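Local coordinates for Sys-1 protein (Caenorhabditis elegans, PDB 3C2G), which acts as a beta-catenin in Wnt signalling, binding the TCF factor POP-1 directly through its armadillo domain to activate or repress target genes, at residues N2-W14 against H25-D37. Residues are numbered along the deposited sequence; the frame is centred on the assembly and turned at random.
Sequences NITQAAEQAIRLW and HMAKTIRTWIRQD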
loop_
_atom_site.group_PDB
_atom_site.type_symbol
_atom_site.label_atom_id
_atom_site.label_comp_id
_atom_site.label_asym_id
_atom_site.label_seq_id
_atom_site.Cartn_x
_atom_site.Cartn_y
_atom_site.Cartn_z
ATOM N N ASN A 2 33.573 -31.295 37.758
ATOM C CA ASN A 2 33.496 -30.635 36.456
ATOM C C ASN A 2 32.122 -29.991 36.213
ATOM O O ASN A 2 31.173 -30.225 36.969
ATOM C CB ASN A 2 33.854 -31.612 35.321
ATOM C CG ASN A 2 32.985 -32.861 35.320
ATOM O OD1 ASN A 2 32.871 -33.560 36.330
ATOM N ND2 ASN A 2 32.378 -33.152 34.177
ATOM N N ILE A 3 32.035 -29.178 35.162
ATOM C CA ILE A 3 30.806 -28.459 34.812
ATOM C C ILE A 3 29.608 -29.367 34.541
ATOM O O ILE A 3 28.502 -29.082 34.994
ATOM C CB ILE A 3 31.011 -27.490 33.614
ATOM C CG1 ILE A 3 32.138 -27.964 32.682
ATOM C CG2 ILE A 3 31.324 -26.092 34.122
ATOM C CD1 ILE A 3 31.746 -29.034 31.671
ATOM N N THR A 4 29.843 -30.455 33.815
ATOM C CA THR A 4 28.792 -31.394 33.444
ATOM C C THR A 4 28.154 -32.020 34.687
ATOM O O THR A 4 26.923 -32.079 34.807
ATOM C CB THR A 4 29.343 -32.488 32.508
ATOM O OG1 THR A 4 30.084 -31.876 31.444
ATOM C CG2 THR A 4 28.210 -33.330 31.923
ATOM N N GLN A 5 29.003 -32.461 35.613
ATOM C CA GLN A 5 28.558 -33.052 36.876
ATOM C C GLN A 5 27.905 -32.021 37.809
ATOM O O GLN A 5 26.931 -32.331 38.499
ATOM C CB GLN A 5 29.728 -33.760 37.581
ATOM N N ALA A 6 28.451 -30.805 37.821
ATOM C CA ALA A 6 27.942 -29.722 38.667
ATOM C C ALA A 6 26.578 -29.234 38.182
ATOM O O ALA A 6 25.678 -28.979 38.989
ATOM C CB ALA A 6 28.938 -28.567 38.721
ATOM N N ALA A 7 26.437 -29.120 36.864
ATOM C CA ALA A 7 25.172 -28.742 36.248
ATOM C C ALA A 7 24.108 -29.791 36.526
ATOM O O ALA A 7 22.948 -29.443 36.759
ATOM C CB ALA A 7 25.334 -28.539 34.758
ATOM N N GLU A 8 24.498 -31.067 36.509
ATOM C CA GLU A 8 23.532 -32.139 36.747
ATOM C C GLU A 8 23.116 -32.265 38.213
ATOM O O GLU A 8 21.984 -32.653 38.502
ATOM C CB GLU A 8 23.995 -33.480 36.173
ATOM C CG GLU A 8 22.876 -34.548 36.116
ATOM C CD GLU A 8 21.514 -33.999 35.632
ATOM O OE1 GLU A 8 21.462 -33.324 34.573
ATOM O OE2 GLU A 8 20.492 -34.256 36.312
ATOM N N GLN A 9 24.015 -31.918 39.130
ATOM C CA GLN A 9 23.648 -31.825 40.540
ATOM C C GLN A 9 22.634 -30.692 40.723
ATOM O O GLN A 9 21.590 -30.881 41.338
ATOM C CB GLN A 9 24.885 -31.627 41.433
ATOM C CG GLN A 9 24.663 -32.056 42.895
ATOM C CD GLN A 9 25.567 -31.343 43.901
ATOM O OE1 GLN A 9 25.750 -30.122 43.846
ATOM N NE2 GLN A 9 26.116 -32.105 44.843
ATOM N N ALA A 10 22.953 -29.530 40.151
ATOM C CA ALA A 10 22.080 -28.352 40.137
ATOM C C ALA A 10 20.666 -28.654 39.618
ATOM O O ALA A 10 19.672 -28.266 40.241
ATOM C CB ALA A 10 22.723 -27.233 39.311
ATOM N N ILE A 11 20.590 -29.353 38.487
ATOM C CA ILE A 11 19.317 -29.751 37.893
ATOM C C ILE A 11 18.561 -30.733 38.803
ATOM O O ILE A 11 17.371 -30.550 39.085
ATOM C CB ILE A 11 19.542 -30.311 36.454
ATOM C CG1 ILE A 11 19.855 -29.152 35.496
ATOM C CG2 ILE A 11 18.336 -31.113 35.965
ATOM C CD1 ILE A 11 20.600 -29.536 34.243
ATOM N N ARG A 12 19.273 -31.757 39.275
ATOM C CA ARG A 12 18.711 -32.776 40.154
ATOM C C ARG A 12 18.224 -32.185 41.477
ATOM O O ARG A 12 17.187 -32.596 42.001
ATOM C CB ARG A 12 19.743 -33.895 40.397
ATOM C CG ARG A 12 19.380 -34.885 41.511
ATOM C CD ARG A 12 20.384 -36.034 41.639
ATOM N NE ARG A 12 21.493 -35.743 42.551
ATOM C CZ ARG A 12 22.766 -35.613 42.173
ATOM N NH1 ARG A 12 23.111 -35.752 40.889
ATOM N NH2 ARG A 12 23.703 -35.346 43.080
ATOM N N LEU A 13 18.959 -31.208 42.000
ATOM C CA LEU A 13 18.696 -30.672 43.335
ATOM C C LEU A 13 17.824 -29.412 43.379
ATOM O O LEU A 13 17.378 -28.993 44.458
ATOM C CB LEU A 13 20.023 -30.428 44.072
ATOM C CG LEU A 13 20.509 -31.430 45.141
ATOM C CD1 LEU A 13 20.282 -32.905 44.786
ATOM C CD2 LEU A 13 21.986 -31.180 45.478
ATOM N N TRP A 14 17.581 -28.810 42.216
ATOM C CA TRP A 14 16.911 -27.505 42.164
ATOM C C TRP A 14 15.663 -27.430 43.044
ATOM O O TRP A 14 15.541 -26.532 43.890
ATOM C CB TRP A 14 16.560 -27.100 40.725
ATOM C CG TRP A 14 15.833 -25.781 40.680
ATOM C CD1 TRP A 14 14.486 -25.586 40.786
ATOM C CD2 TRP A 14 16.422 -24.476 40.561
ATOM N NE1 TRP A 14 14.199 -24.242 40.729
ATOM C CE2 TRP A 14 15.365 -23.538 40.583
ATOM C CE3 TRP A 14 17.738 -24.009 40.419
ATOM C CZ2 TRP A 14 15.581 -22.158 40.481
ATOM C CZ3 TRP A 14 17.956 -22.635 40.316
ATOM C CH2 TRP A 14 16.881 -21.726 40.347
ATOM N N HIS A 25 23.681 -19.654 42.570
ATOM C CA HIS A 25 24.865 -20.429 42.217
ATOM C C HIS A 25 24.517 -21.527 41.213
ATOM O O HIS A 25 25.238 -21.730 40.235
ATOM C CB HIS A 25 25.529 -21.028 43.470
ATOM C CG HIS A 25 26.770 -21.819 43.176
ATOM N ND1 HIS A 25 28.013 -21.236 43.052
ATOM C CD2 HIS A 25 26.953 -23.144 42.961
ATOM C CE1 HIS A 25 28.910 -22.169 42.781
ATOM N NE2 HIS A 25 28.292 -23.335 42.719
HETATM N N MSE A 26 23.407 -22.219 41.460
HETATM C CA MSE A 26 22.944 -23.295 40.586
HETATM C C MSE A 26 22.600 -22.774 39.187
HETATM O O MSE A 26 22.915 -23.419 38.187
HETATM C CB MSE A 26 21.753 -24.031 41.212
HETATM C CG MSE A 26 22.113 -24.934 42.400
HETATM SE SE MSE A 26 20.586 -25.895 43.234
HETATM C CE MSE A 26 19.611 -24.404 44.015
ATOM N N ALA A 27 21.983 -21.594 39.122
ATOM C CA ALA A 27 21.662 -20.962 37.839
ATOM C C ALA A 27 22.908 -20.617 37.007
ATOM O O ALA A 27 22.989 -20.991 35.838
ATOM C CB ALA A 27 20.767 -19.741 38.042
ATOM N N LYS A 28 23.884 -19.939 37.617
ATOM C CA LYS A 28 25.174 -19.669 36.961
ATOM C C LYS A 28 25.800 -20.952 36.431
ATOM O O LYS A 28 26.282 -21.001 35.295
ATOM C CB LYS A 28 26.159 -18.998 37.916
ATOM C CG LYS A 28 25.776 -17.590 38.356
ATOM C CD LYS A 28 26.807 -17.025 39.337
ATOM C CE LYS A 28 26.469 -15.591 39.744
ATOM N NZ LYS A 28 27.354 -15.092 40.851
ATOM N N THR A 29 25.772 -21.987 37.266
ATOM C CA THR A 29 26.325 -23.293 36.941
ATOM C C THR A 29 25.688 -23.867 35.678
ATOM O O THR A 29 26.390 -24.176 34.711
ATOM C CB THR A 29 26.167 -24.260 38.144
ATOM O OG1 THR A 29 26.845 -23.710 39.284
ATOM C CG2 THR A 29 26.732 -25.636 37.833
ATOM N N ILE A 30 24.360 -23.984 35.686
ATOM C CA ILE A 30 23.612 -24.459 34.516
ATOM C C ILE A 30 23.882 -23.605 33.266
ATOM O O ILE A 30 24.046 -24.139 32.173
ATOM C CB ILE A 30 22.095 -24.550 34.806
ATOM C CG1 ILE A 30 21.824 -25.622 35.871
ATOM C CG2 ILE A 30 21.300 -24.847 33.518
ATOM C CD1 ILE A 30 20.448 -25.542 36.528
ATOM N N ARG A 31 23.950 -22.287 33.434
ATOM C CA ARG A 31 24.231 -21.393 32.312
ATOM C C ARG A 31 25.621 -21.655 31.755
ATOM O O ARG A 31 25.807 -21.786 30.545
ATOM C CB ARG A 31 24.084 -19.931 32.735
ATOM C CG ARG A 31 24.273 -18.935 31.606
ATOM C CD ARG A 31 24.237 -17.501 32.117
ATOM N NE ARG A 31 24.647 -16.570 31.071
ATOM C CZ ARG A 31 25.838 -15.983 30.996
ATOM N NH1 ARG A 31 26.767 -16.204 31.923
ATOM N NH2 ARG A 31 26.095 -15.162 29.987
ATOM N N THR A 32 26.590 -21.749 32.657
ATOM C CA THR A 32 27.972 -22.012 32.281
ATOM C C THR A 32 28.082 -23.307 31.489
ATOM O O THR A 32 28.701 -23.336 30.427
ATOM C CB THR A 32 28.869 -22.060 33.518
ATOM O OG1 THR A 32 28.677 -20.856 34.273
ATOM C CG2 THR A 32 30.335 -22.183 33.123
ATOM N N TRP A 33 27.454 -24.365 31.993
ATOM C CA TRP A 33 27.443 -25.653 31.305
ATOM C C TRP A 33 26.920 -25.543 29.876
ATOM O O TRP A 33 27.536 -26.063 28.946
ATOM C CB TRP A 33 26.625 -26.673 32.105
ATOM C CG TRP A 33 26.399 -27.989 31.414
ATOM C CD1 TRP A 33 27.347 -28.893 31.033
ATOM C CD2 TRP A 33 25.138 -28.552 31.044
ATOM N NE1 TRP A 33 26.756 -29.984 30.436
ATOM C CE2 TRP A 33 25.400 -29.801 30.432
ATOM C CE3 TRP A 33 23.810 -28.121 31.161
ATOM C CZ2 TRP A 33 24.383 -30.623 29.943
ATOM C CZ3 TRP A 33 22.799 -28.939 30.675
ATOM C CH2 TRP A 33 23.091 -30.178 30.072
ATOM N N ILE A 34 25.786 -24.856 29.720
ATOM C CA ILE A 34 25.150 -24.653 28.417
ATOM C C ILE A 34 26.026 -23.822 27.480
ATOM O O ILE A 34 26.256 -24.212 26.336
ATOM C CB ILE A 34 23.728 -24.039 28.570
ATOM C CG1 ILE A 34 22.790 -25.060 29.225
ATOM C CG2 ILE A 34 23.169 -23.589 27.218
ATOM C CD1 ILE A 34 21.503 -24.489 29.766
ATOM N N ARG A 35 26.522 -22.693 27.980
ATOM C CA ARG A 35 27.417 -21.827 27.213
ATOM C C ARG A 35 28.597 -22.594 26.630
ATOM O O ARG A 35 28.983 -22.369 25.480
ATOM C CB ARG A 35 27.953 -20.688 28.083
ATOM C CG ARG A 35 26.959 -19.578 28.357
ATOM C CD ARG A 35 27.594 -18.209 28.122
ATOM N NE ARG A 35 28.732 -17.929 28.999
ATOM C CZ ARG A 35 29.702 -17.065 28.712
ATOM N NH1 ARG A 35 29.691 -16.398 27.563
ATOM N NH2 ARG A 35 30.695 -16.875 29.572
ATOM N N GLN A 36 29.149 -23.510 27.430
ATOM C CA GLN A 36 30.394 -24.203 27.106
ATOM C C GLN A 36 30.213 -25.493 26.297
ATOM O O GLN A 36 30.871 -25.673 25.272
ATOM C CB GLN A 36 31.177 -24.487 28.392
ATOM C CG GLN A 36 32.516 -25.185 28.178
ATOM C CD GLN A 36 33.001 -25.908 29.423
ATOM O OE1 GLN A 36 33.078 -25.323 30.508
ATOM N NE2 GLN A 36 33.333 -27.190 29.271
ATOM N N ASP A 37 29.332 -26.380 26.763
ATOM C CA ASP A 37 29.142 -27.704 26.153
ATOM C C ASP A 37 28.170 -27.701 24.971
ATOM O O ASP A 37 28.327 -28.483 24.028
ATOM C CB ASP A 37 28.686 -28.723 27.204
#
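Facing W33, M26 and I30 of residues 25-37, A7 and A10 let helix 3-13 approach to 8.5 Å between axes, at 134° between N-to-C directions; the CA atoms of A7 and I30 lie 4.9 Å apart. W33 is a knob in the hole formed by I3, T4, A7 and I11. Its CG stands anti to the backbone N (chi1 173°), which brings the indole against A7, whose CB lies 3.6 Å from W33 CG, oblique to the ring. W33 NE1 lies 3.9 Å from T4 CG2, and I11 CD1 comes obliquely to W33 CZ3. A10 CB meets M26 CB at 3.8 Å; the selenomethionine chain bends at chi3, carrying M26 CE to within 4.1 Å of W14 CE3. T29 presents its CG2 methyl to the backbone of A6 and A7, 3.6 Å from A7 N, while its OG1 bonds back to H25 O from above the carbonyl plane. Beside I3, the Q36 amide makes van der Waals contact, NE2 3.4 Å from I3 CD1. The pair forms the N-terminal end of the armadillo domain. Helix 47-62 packs against I11 and I30, its D60 accepting from W14 NE1; D83 of helix 71-90 forms a salt bridge with R31.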